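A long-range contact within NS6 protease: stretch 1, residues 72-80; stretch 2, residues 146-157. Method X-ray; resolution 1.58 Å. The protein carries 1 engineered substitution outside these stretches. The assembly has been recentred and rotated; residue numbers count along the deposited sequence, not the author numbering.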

# COMPACT_ATOMS: atom_id res chain seq x y z
N ALA A 72 7.22 -14.93 -0.76
CA ALA A 72 5.96 -14.36 -0.25
C ALA A 72 6.17 -13.67 1.09
O ALA A 72 6.95 -14.15 1.93
CB ALA A 72 4.90 -15.46 -0.10
N MET A 73 5.46 -12.56 1.27
CA MET A 73 5.43 -11.79 2.52
C MET A 73 4.04 -11.82 3.09
O MET A 73 3.06 -12.06 2.37
CB MET A 73 5.77 -10.33 2.25
CG MET A 73 7.23 -10.01 2.19
SD MET A 73 7.42 -8.28 1.71
CE MET A 73 6.67 -7.41 3.08
N VAL A 74 3.94 -11.57 4.39
CA VAL A 74 2.66 -11.45 5.06
C VAL A 74 2.00 -10.12 4.70
O VAL A 74 2.64 -9.07 4.76
CB VAL A 74 2.85 -11.50 6.58
CG1 VAL A 74 1.57 -11.12 7.30
CG2 VAL A 74 3.31 -12.88 7.00
N LEU A 75 0.73 -10.18 4.30
CA LEU A 75 -0.09 -8.97 4.16
C LEU A 75 -1.07 -8.92 5.33
O LEU A 75 -1.90 -9.82 5.49
CB LEU A 75 -0.85 -8.99 2.83
CG LEU A 75 -1.93 -7.93 2.62
CD1 LEU A 75 -1.33 -6.53 2.64
CD2 LEU A 75 -2.67 -8.18 1.31
N GLU A 76 -0.95 -7.88 6.15
CA GLU A 76 -1.87 -7.65 7.26
C GLU A 76 -2.89 -6.58 6.92
O GLU A 76 -2.68 -5.77 6.03
CB GLU A 76 -1.08 -7.25 8.51
CG GLU A 76 -0.47 -8.45 9.23
CD GLU A 76 0.23 -8.08 10.53
OE1 GLU A 76 0.33 -6.87 10.83
OE2 GLU A 76 0.67 -9.00 11.24
N ASN A 77 -4.02 -6.59 7.62
CA ASN A 77 -5.01 -5.54 7.50
C ASN A 77 -4.66 -4.43 8.48
O ASN A 77 -5.23 -4.34 9.58
CB ASN A 77 -6.40 -6.10 7.85
CG ASN A 77 -7.50 -5.10 7.58
OD1 ASN A 77 -7.43 -4.31 6.63
ND2 ASN A 77 -8.55 -5.14 8.39
N GLY A 78 -3.71 -3.57 8.09
CA GLY A 78 -3.21 -2.57 9.00
C GLY A 78 -2.41 -3.20 10.13
O GLY A 78 -2.00 -4.36 10.05
N CYS A 79 -2.16 -2.43 11.18
CA CYS A 79 -1.40 -2.93 12.31
C CYS A 79 -1.88 -2.28 13.60
O CYS A 79 -2.77 -1.44 13.57
CB CYS A 79 0.09 -2.65 12.12
SG CYS A 79 0.49 -0.89 12.07
N GLN A 80 -1.27 -2.66 14.71
CA GLN A 80 -1.59 -2.06 16.00
C GLN A 80 -1.24 -0.58 16.00
O GLN A 80 -0.20 -0.17 15.47
CB GLN A 80 -0.83 -2.78 17.12
N VAL A 146 5.29 -0.82 5.45
CA VAL A 146 5.80 -2.08 6.00
C VAL A 146 6.32 -1.87 7.42
O VAL A 146 6.61 -0.75 7.83
CB VAL A 146 6.94 -2.67 5.12
CG1 VAL A 146 6.45 -2.92 3.70
CG2 VAL A 146 8.16 -1.76 5.11
N TYR A 147 6.44 -2.95 8.18
CA TYR A 147 7.13 -2.86 9.46
C TYR A 147 7.74 -4.20 9.82
O TYR A 147 7.37 -5.23 9.25
CB TYR A 147 6.22 -2.34 10.58
CG TYR A 147 5.23 -3.35 11.14
CD1 TYR A 147 4.10 -3.72 10.42
CD2 TYR A 147 5.43 -3.91 12.39
CE1 TYR A 147 3.19 -4.62 10.94
CE2 TYR A 147 4.52 -4.82 12.92
CZ TYR A 147 3.41 -5.18 12.18
OH TYR A 147 2.50 -6.08 12.71
N LYS A 148 8.71 -4.18 10.73
CA LYS A 148 9.30 -5.42 11.19
C LYS A 148 8.51 -5.95 12.37
O LYS A 148 8.53 -5.37 13.46
CB LYS A 148 10.77 -5.23 11.56
CG LYS A 148 11.50 -6.54 11.85
CD LYS A 148 12.91 -6.31 12.34
CE LYS A 148 13.76 -5.63 11.28
NZ LYS A 148 15.16 -5.42 11.74
N LYS A 149 7.77 -7.03 12.14
CA LYS A 149 6.96 -7.64 13.19
C LYS A 149 7.78 -8.76 13.80
O LYS A 149 8.11 -9.73 13.12
CB LYS A 149 5.65 -8.18 12.63
CG LYS A 149 4.64 -8.56 13.71
CD LYS A 149 3.35 -9.10 13.10
CE LYS A 149 2.31 -9.37 14.17
NZ LYS A 149 1.09 -10.03 13.62
N GLY A 150 8.10 -8.61 15.08
CA GLY A 150 9.00 -9.54 15.73
C GLY A 150 10.34 -9.53 15.01
O GLY A 150 11.17 -8.66 15.25
N ASN A 151 10.54 -10.51 14.13
CA ASN A 151 11.79 -10.63 13.39
C ASN A 151 11.57 -10.81 11.89
O ASN A 151 12.42 -11.38 11.20
CB ASN A 151 12.65 -11.76 13.95
N THR A 152 10.44 -10.33 11.39
CA THR A 152 10.13 -10.42 9.96
C THR A 152 9.42 -9.17 9.46
O THR A 152 8.72 -8.49 10.22
CB THR A 152 9.25 -11.66 9.67
OG1 THR A 152 9.13 -11.83 8.25
CG2 THR A 152 7.88 -11.50 10.30
N TRP A 153 9.59 -8.85 8.18
CA TRP A 153 8.94 -7.69 7.58
C TRP A 153 7.58 -8.03 6.97
O TRP A 153 7.45 -8.99 6.21
CB TRP A 153 9.86 -7.03 6.55
CG TRP A 153 11.04 -6.36 7.18
CD1 TRP A 153 12.23 -6.94 7.50
CD2 TRP A 153 11.13 -4.99 7.57
NE1 TRP A 153 13.06 -6.01 8.07
CE2 TRP A 153 12.42 -4.80 8.12
CE3 TRP A 153 10.26 -3.90 7.51
CZ2 TRP A 153 12.84 -3.57 8.61
CZ3 TRP A 153 10.69 -2.67 7.99
CH2 TRP A 153 11.97 -2.52 8.54
N VAL A 154 6.57 -7.24 7.31
CA VAL A 154 5.21 -7.50 6.85
C VAL A 154 4.68 -6.22 6.21
O VAL A 154 5.14 -5.13 6.53
CB VAL A 154 4.28 -7.97 7.98
CG1 VAL A 154 4.94 -9.10 8.76
CG2 VAL A 154 3.96 -6.84 8.90
N VAL A 155 3.76 -6.37 5.26
CA VAL A 155 3.19 -5.19 4.61
C VAL A 155 1.78 -4.99 5.15
O VAL A 155 1.04 -5.95 5.37
CB VAL A 155 3.28 -5.26 3.06
CG1 VAL A 155 2.67 -6.53 2.50
CG2 VAL A 155 2.67 -4.03 2.42
N ILE A 156 1.42 -3.73 5.41
CA ILE A 156 0.15 -3.45 6.07
C ILE A 156 -0.86 -2.66 5.25
O ILE A 156 -2.03 -2.54 5.64
CB ILE A 156 0.36 -2.76 7.42
CG1 ILE A 156 0.95 -1.36 7.23
CG2 ILE A 156 1.21 -3.62 8.33
CD1 ILE A 156 0.96 -0.53 8.51
N GLY A 157 -0.42 -2.13 4.12
CA GLY A 157 -1.30 -1.31 3.31
C GLY A 157 -0.52 -0.55 2.26
O GLY A 157 0.70 -0.72 2.15
O HOH W 1 6.43 -11.47 5.99
O HOH W 2 0.83 -4.76 14.86

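Stretch 2 is a hairpin, strands 146-149 and 152-157 joined by a turn, and a short, weakly bonded piece of stretch 1, around Val 74 and Leu 75, runs parallel to the second strand. The first strand contributes through side chains that reach past its neighbour. Tyr 147 leaves its backbone sideways, yet its ring ends beside Glu 76: OH donates a hydrogen bond to Glu 76 OE1 at 3.0 Å, with OE1 at the ring edge, near its plane. The same hydroxyl accepts from water 2, which in turn accepts from Gln 80 N, so one phenol ties down two points of stretch 1, the second through the water. Cys 79 packs obliquely on this ring, its CB 3.9 Å from Tyr 147 CE1.

Lys 149, fully extended with every chi angle t, brings NZ to 2.6 Å from Glu 76 OE2, a salt bridge. Glu 76 thus spends one carboxylate oxygen on a neutral donor and the other on a charged one.

Past the turn, water 1 donates to Trp 153 O and accepts from Val 74 N, extending the pairing where the backbones do not bond directly; Met 73 CE lies 3.6 Å from the same Trp 153 O. Val 154 sets CG1 3.9 Å from Val 74 CB.

Val 155 fixes the register. Its N donates to Val 74 O (3.0 Å) and its O accepts from Glu 76 N (2.9 Å), both nearly straight, so a single residue grips the two flanking Leu 75, as parallel pairing requires. Leu 75 CA adds a CA-H...O contact to Val 155 O at 3.4 Å, and its CD1 meets Val 155 CG1 at 4.0 Å.

At Ile 156, O accepts from Gly 78 N (3.1 Å) through a more bent bond, while CD1 packs against Cys 79 SG at 3.6 Å. Gly 78 has positive phi, a conformation that favours glycine.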